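PDB 3M7N: exosome complex component Rrp42, which is an RNase PH-family subunit of the archaeal RNA-degrading exosome, probably non-catalytic, that probably contributes to the structuring of the Rrp41 active site. Local coordinates for residues N162-A167 / G173-L178; D25-D30 / R202-V207. All blocks are in the same frame, centred on the assembly; numbering follows the deposited sequence.

Contact 1 (N162-A167 / G173-L178); sequences NTKVPA and GEDYLL
The ring of Tyr-176 takes the methyl CG2 of Val-165 over one face, and the carbonyl O of Glu-174, two residues earlier in the chain, lies in the ring plane at the edge. Tyr-176 and Val-165 face each other in a short antiparallel beta hairpin, strands 164-165 and 176-177, which follows helix 148-161 in the RNase PH fold. This is a CH-pi contact: Val-165 CG2 stands 3.8 Å from the centroid of the Tyr-176 ring, 24° off the normal, and of the ring atoms CE2 is nearest to it, at 3.5 Å. Tyr-176 reaches this place with CG between its backbone N and carbonyl carbon (chi1 60°), a crowded position that lays the ring across the valine. With an alanine in place of Tyr-176, CG2 of Val-165 is likely to lose its aromatic cover, leaving a gap beside Trp-133 of strand 131-141, which touches both side chains. Beyond the ring, Val-165 CG2 also meets CD1 of Leu-178 at 4.2 Å. Leu-178 lies alongside Thr-163, both side chains pointing the same way and both touching Met-64 of strand 56-67, while the hydroxyl of Thr-163 turns back to bond Ala-159 O in the preceding helix. Lys-164 and Leu-177, a non-hydrogen-bonded pair, point to the other face of the hairpin, where the lysine's aliphatic CD passes 3.8 Å from Asp-175 OD2. Near the turn, Ala-167 CB is packed against two carbonyls, those of Gly-173 and Glu-174, and Pro-166 is the centre of an inverse gamma turn just after the strand. At the opposite end Leu-178 N donates to Thr-163 O over 3.2 Å; the bond is nearly straight at hydrogen, but the donor sits above the carbonyl plane, 46° out of it.

Contact 2 (D25-D30 / R202-V207); sequences DGRGFD and REEMSV
A buried salt bridge between Arg-27 and Glu-204 ties the loop between helix 4-19 and strand 35-39 to the short helix 202-205. Across the contact NH2 of Arg-27 faces OE2 of Glu-204 at 3.8 Å, a long salt bridge; the guanidinium and carboxylate planes are turned 46° apart, and OE2 comes to the guanidinium obliquely. The arginine chain bends at chi2 and chi3 to reach this place, whereas Glu-204 runs out extended beyond CG. Both side chains hold further partners: Arg-27 NH1 binds Asp-199 and the carbonyl of Glu-31, while Glu-204 OE2 accepts from Ser-201 N and OE1 pairs with Arg-23. Such shared charges are likely to keep both groups ionised and restrict their rotation. On the loop side Asp-25 forms an Asx turn: its OD1 accepts from Arg-27 N over 3.1 Å, from above the carboxylate plane. A water links the two acids, giving one hydrogen to Glu-204 OE1 at 2.6 Å and another, in a weak bond, to Asp-25 OD1. It sits between like charges and probably eases their approach, since Asp-25 OD1 and Glu-204 OE1 are 5.0 Å apart. Within the helical segment, the hydroxyl of Ser-206 donates to Glu-203 O over 2.7 Å, nearly along the C=O axis, and Ser-206 N shares the same acceptor at 3.1 Å. Glu-203 itself is salt-bridged to Lys-10 of helix 4-19 and packs on Arg-38 of the neighbouring exonuclease 1 chain.

Overall arrangement
The two contacts lie on opposite sides of the chain's centre, their own centres about 40 Å apart, and they share no strand or helix. Contact 1 is local, closing a hairpin across five intervening residues; contact 2 spans most of the chain, and the hairpin is nested inside the loop it closes. Their chemistry differs accordingly. Contact 1 is partly buried and broad, built from backbone pairing and apolar side chains, with one side set against the five-stranded sheet. Contact 2 covers little surface, yet its two touching residues are buried and charged, and a water links Glu-204 to Asp-25. Only the segments of contact 2 lie within reach of another subunit, at Arg-202 and Glu-203.

Contact 1 (N162-A167 / G173-L178)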
loop_
_atom_site.group_PDB
_atom_site.type_symbol
_atom_site.label_atom_id
_atom_site.label_comp_id
_atom_site.label_asym_id
_atom_site.label_seq_id
_atom_site.Cartn_x
_atom_site.Cartn_y
_atom_site.Cartn_z
ATOM N N ASN H 162 18.910 19.095 -29.375
ATOM C CA ASN H 162 19.753 18.129 -30.064
ATOM C C ASN H 162 19.026 16.850 -30.454
ATOM O O ASN H 162 19.645 15.809 -30.607
ATOM C CB ASN H 162 20.988 17.812 -29.244
ATOM C CG ASN H 162 21.874 19.036 -29.032
ATOM O OD1 ASN H 162 22.894 19.194 -29.708
ATOM N ND2 ASN H 162 21.494 19.904 -28.079
ATOM N N THR H 163 17.716 16.949 -30.638
ATOM C CA THR H 163 16.911 15.833 -31.091
ATOM C C THR H 163 16.889 15.681 -32.613
ATOM O O THR H 163 16.934 16.657 -33.362
ATOM C CB THR H 163 15.468 15.949 -30.581
ATOM O OG1 THR H 163 15.459 15.821 -29.158
ATOM C CG2 THR H 163 14.587 14.865 -31.187
ATOM N N LYS H 164 16.813 14.433 -33.060
ATOM C CA LYS H 164 16.745 14.122 -34.479
ATOM C C LYS H 164 15.504 13.285 -34.707
ATOM O O LYS H 164 15.376 12.186 -34.153
ATOM C CB LYS H 164 17.995 13.358 -34.913
ATOM C CG LYS H 164 17.903 12.769 -36.318
ATOM C CD LYS H 164 19.075 11.816 -36.621
ATOM C CE LYS H 164 20.329 12.589 -37.012
ATOM N NZ LYS H 164 21.456 11.696 -37.391
ATOM N N VAL H 165 14.570 13.812 -35.490
ATOM C CA VAL H 165 13.335 13.086 -35.757
ATOM C C VAL H 165 13.651 11.785 -36.482
ATOM O O VAL H 165 14.413 11.774 -37.443
ATOM C CB VAL H 165 12.324 13.925 -36.559
ATOM C CG1 VAL H 165 11.015 13.170 -36.688
ATOM C CG2 VAL H 165 12.084 15.257 -35.870
ATOM N N PRO H 166 13.088 10.673 -36.005
ATOM C CA PRO H 166 13.439 9.377 -36.590
ATOM C C PRO H 166 12.481 9.019 -37.715
ATOM O O PRO H 166 11.756 8.033 -37.596
ATOM C CB PRO H 166 13.224 8.408 -35.423
ATOM C CG PRO H 166 12.270 9.137 -34.462
ATOM C CD PRO H 166 12.047 10.537 -34.980
ATOM N N ALA H 167 12.449 9.806 -38.785
ATOM C CA ALA H 167 11.454 9.552 -39.822
ATOM C C ALA H 167 11.776 8.262 -40.579
ATOM O O ALA H 167 10.890 7.454 -40.845
ATOM C CB ALA H 167 11.332 10.742 -40.771
ATOM N N GLY H 173 10.373 9.301 -44.339
ATOM C CA GLY H 173 11.234 10.251 -45.022
ATOM C C GLY H 173 12.617 10.347 -44.412
ATOM O O GLY H 173 12.926 9.639 -43.461
ATOM N N GLU H 174 13.452 11.212 -44.978
ATOM C CA GLU H 174 14.711 11.589 -44.361
ATOM C C GLU H 174 14.473 11.935 -42.898
ATOM O O GLU H 174 13.406 12.436 -42.529
ATOM C CB GLU H 174 15.296 12.829 -45.054
ATOM C CG GLU H 174 15.679 12.646 -46.512
ATOM C CD GLU H 174 17.054 12.033 -46.674
ATOM O OE1 GLU H 174 17.939 12.330 -45.839
ATOM O OE2 GLU H 174 17.251 11.256 -47.635
ATOM N N ASP H 175 15.474 11.676 -42.067
ATOM C CA ASP H 175 15.478 12.170 -40.705
ATOM C C ASP H 175 15.681 13.686 -40.778
ATOM O O ASP H 175 16.221 14.197 -41.764
ATOM C CB ASP H 175 16.636 11.546 -39.919
ATOM C CG ASP H 175 16.407 10.070 -39.559
ATOM O OD1 ASP H 175 15.304 9.521 -39.778
ATOM O OD2 ASP H 175 17.356 9.464 -39.021
ATOM N N TYR H 176 15.248 14.405 -39.745
ATOM C CA TYR H 176 15.578 15.823 -39.619
ATOM C C TYR H 176 15.651 16.271 -38.164
ATOM O O TYR H 176 14.998 15.697 -37.293
ATOM C CB TYR H 176 14.572 16.700 -40.369
ATOM C CG TYR H 176 13.156 16.544 -39.887
ATOM C CD1 TYR H 176 12.372 15.495 -40.329
ATOM C CD2 TYR H 176 12.600 17.444 -38.987
ATOM C CE1 TYR H 176 11.072 15.337 -39.890
ATOM C CE2 TYR H 176 11.287 17.298 -38.551
ATOM C CZ TYR H 176 10.537 16.239 -39.009
ATOM O OH TYR H 176 9.246 16.064 -38.593
ATOM N N LEU H 177 16.445 17.311 -37.925
ATOM C CA LEU H 177 16.482 17.981 -36.638
ATOM C C LEU H 177 15.109 18.516 -36.244
ATOM O O LEU H 177 14.419 19.145 -37.050
ATOM C CB LEU H 177 17.485 19.124 -36.676
ATOM C CG LEU H 177 18.879 18.715 -37.147
ATOM C CD1 LEU H 177 19.895 19.815 -36.857
ATOM C CD2 LEU H 177 19.300 17.392 -36.487
ATOM N N LEU H 178 14.709 18.247 -35.003
ATOM C CA LEU H 178 13.476 18.805 -34.458
ATOM C C LEU H 178 13.551 20.324 -34.515
ATOM O O LEU H 178 14.533 20.923 -34.087
ATOM C CB LEU H 178 13.295 18.352 -33.012
ATOM C CG LEU H 178 12.000 18.613 -32.245
ATOM C CD1 LEU H 178 10.902 17.635 -32.655
ATOM C CD2 LEU H 178 12.271 18.495 -30.747
#

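Contact 2 (D25-D30 / R202-V207)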
loop_
_atom_site.group_PDB
_atom_site.type_symbol
_atom_site.label_atom_id
_atom_site.label_comp_id
_atom_site.label_asym_id
_atom_site.label_seq_id
_atom_site.Cartn_x
_atom_site.Cartn_y
_atom_site.Cartn_z
ATOM N N ASP H 25 29.003 28.884 0.442
ATOM C CA ASP H 25 30.145 28.715 -0.449
ATOM C C ASP H 25 30.659 30.022 -1.046
ATOM O O ASP H 25 31.418 29.993 -2.016
ATOM C CB ASP H 25 29.788 27.761 -1.585
ATOM C CG ASP H 25 28.673 28.302 -2.464
ATOM O OD1 ASP H 25 28.098 29.353 -2.106
ATOM O OD2 ASP H 25 28.371 27.683 -3.510
ATOM N N GLY H 26 30.245 31.160 -0.493
ATOM C CA GLY H 26 30.667 32.458 -1.017
ATOM C C GLY H 26 29.970 32.977 -2.269
ATOM O O GLY H 26 30.349 34.006 -2.796
ATOM N N ARG H 27 28.954 32.288 -2.768
ATOM C CA ARG H 27 28.243 32.800 -3.938
ATOM C C ARG H 27 27.489 34.078 -3.586
ATOM O O ARG H 27 27.161 34.319 -2.430
ATOM C CB ARG H 27 27.256 31.756 -4.485
ATOM C CG ARG H 27 27.838 30.688 -5.426
ATOM C CD ARG H 27 27.088 29.330 -5.251
ATOM N NE ARG H 27 25.787 29.392 -5.882
ATOM C CZ ARG H 27 24.706 28.702 -5.544
ATOM N NH1 ARG H 27 23.600 28.914 -6.240
ATOM N NH2 ARG H 27 24.707 27.824 -4.542
ATOM N N GLY H 28 27.204 34.904 -4.585
ATOM C CA GLY H 28 26.257 35.979 -4.390
ATOM C C GLY H 28 24.845 35.416 -4.337
ATOM O O GLY H 28 24.611 34.254 -4.662
ATOM N N PHE H 29 23.889 36.240 -3.941
ATOM C CA PHE H 29 22.530 35.767 -3.764
ATOM C C PHE H 29 21.773 35.586 -5.057
ATOM O O PHE H 29 20.648 35.083 -5.056
ATOM C CB PHE H 29 21.767 36.673 -2.806
ATOM C CG PHE H 29 22.242 36.559 -1.406
ATOM C CD1 PHE H 29 23.189 37.437 -0.909
ATOM C CD2 PHE H 29 21.780 35.537 -0.592
ATOM C CE1 PHE H 29 23.661 37.310 0.384
ATOM C CE2 PHE H 29 22.249 35.411 0.709
ATOM C CZ PHE H 29 23.191 36.300 1.193
ATOM N N ASP H 30 22.396 35.984 -6.159
ATOM C CA ASP H 30 21.779 35.864 -7.468
ATOM C C ASP H 30 22.688 35.075 -8.401
ATOM O O ASP H 30 22.542 35.134 -9.633
ATOM C CB ASP H 30 21.493 37.241 -8.027
ATOM C CG ASP H 30 22.753 38.090 -8.169
ATOM O OD1 ASP H 30 23.790 37.756 -7.554
ATOM O OD2 ASP H 30 22.703 39.079 -8.932
ATOM N N ARG H 202 21.848 21.690 -1.934
ATOM C CA ARG H 202 21.161 20.786 -1.022
ATOM C C ARG H 202 21.392 21.226 0.425
ATOM O O ARG H 202 20.467 21.240 1.239
ATOM C CB ARG H 202 21.586 19.333 -1.280
ATOM C CG ARG H 202 21.058 18.291 -0.298
ATOM C CD ARG H 202 20.931 16.920 -0.978
ATOM N NE ARG H 202 20.931 15.809 -0.021
ATOM C CZ ARG H 202 20.993 14.513 -0.346
ATOM N NH1 ARG H 202 21.007 13.599 0.612
ATOM N NH2 ARG H 202 21.051 14.123 -1.614
ATOM N N GLU H 203 22.614 21.634 0.736
ATOM C CA GLU H 203 22.914 22.090 2.080
ATOM C C GLU H 203 22.028 23.266 2.454
ATOM O O GLU H 203 21.516 23.340 3.567
ATOM C CB GLU H 203 24.372 22.490 2.185
ATOM C CG GLU H 203 25.317 21.339 1.968
ATOM C CD GLU H 203 26.515 21.414 2.873
ATOM O OE1 GLU H 203 26.949 20.354 3.362
ATOM O OE2 GLU H 203 27.017 22.530 3.112
ATOM N N GLU H 204 21.823 24.175 1.508
ATOM C CA GLU H 204 20.959 25.313 1.764
ATOM C C GLU H 204 19.514 24.873 1.946
ATOM O O GLU H 204 18.789 25.470 2.733
ATOM C CB GLU H 204 21.102 26.394 0.678
ATOM C CG GLU H 204 22.444 27.132 0.740
ATOM C CD GLU H 204 22.748 27.942 -0.522
ATOM O OE1 GLU H 204 23.442 28.988 -0.420
ATOM O OE2 GLU H 204 22.292 27.530 -1.608
ATOM N N MET H 205 19.098 23.826 1.238
ATOM C CA MET H 205 17.725 23.354 1.355
ATOM C C MET H 205 17.432 22.825 2.770
ATOM O O MET H 205 16.289 22.641 3.133
ATOM C CB MET H 205 17.420 22.277 0.314
ATOM C CG MET H 205 17.395 22.769 -1.145
ATOM S SD MET H 205 16.249 24.122 -1.492
ATOM C CE MET H 205 14.687 23.377 -0.998
ATOM N N SER H 206 18.463 22.593 3.570
ATOM C CA SER H 206 18.241 22.174 4.941
ATOM C C SER H 206 17.348 23.167 5.681
ATOM O O SER H 206 16.738 22.845 6.682
ATOM C CB SER H 206 19.572 22.063 5.670
ATOM O OG SER H 206 20.075 23.362 5.905
ATOM N N VAL H 207 17.280 24.389 5.185
ATOM C CA VAL H 207 16.485 25.418 5.832
ATOM C C VAL H 207 14.989 25.142 5.746
ATOM O O VAL H 207 14.250 25.465 6.662
ATOM C CB VAL H 207 16.808 26.823 5.260
ATOM C CG1 VAL H 207 15.840 27.854 5.807
ATOM C CG2 VAL H 207 18.255 27.210 5.598
HETATM O O HOH W 1 25.851 28.482 -1.156
#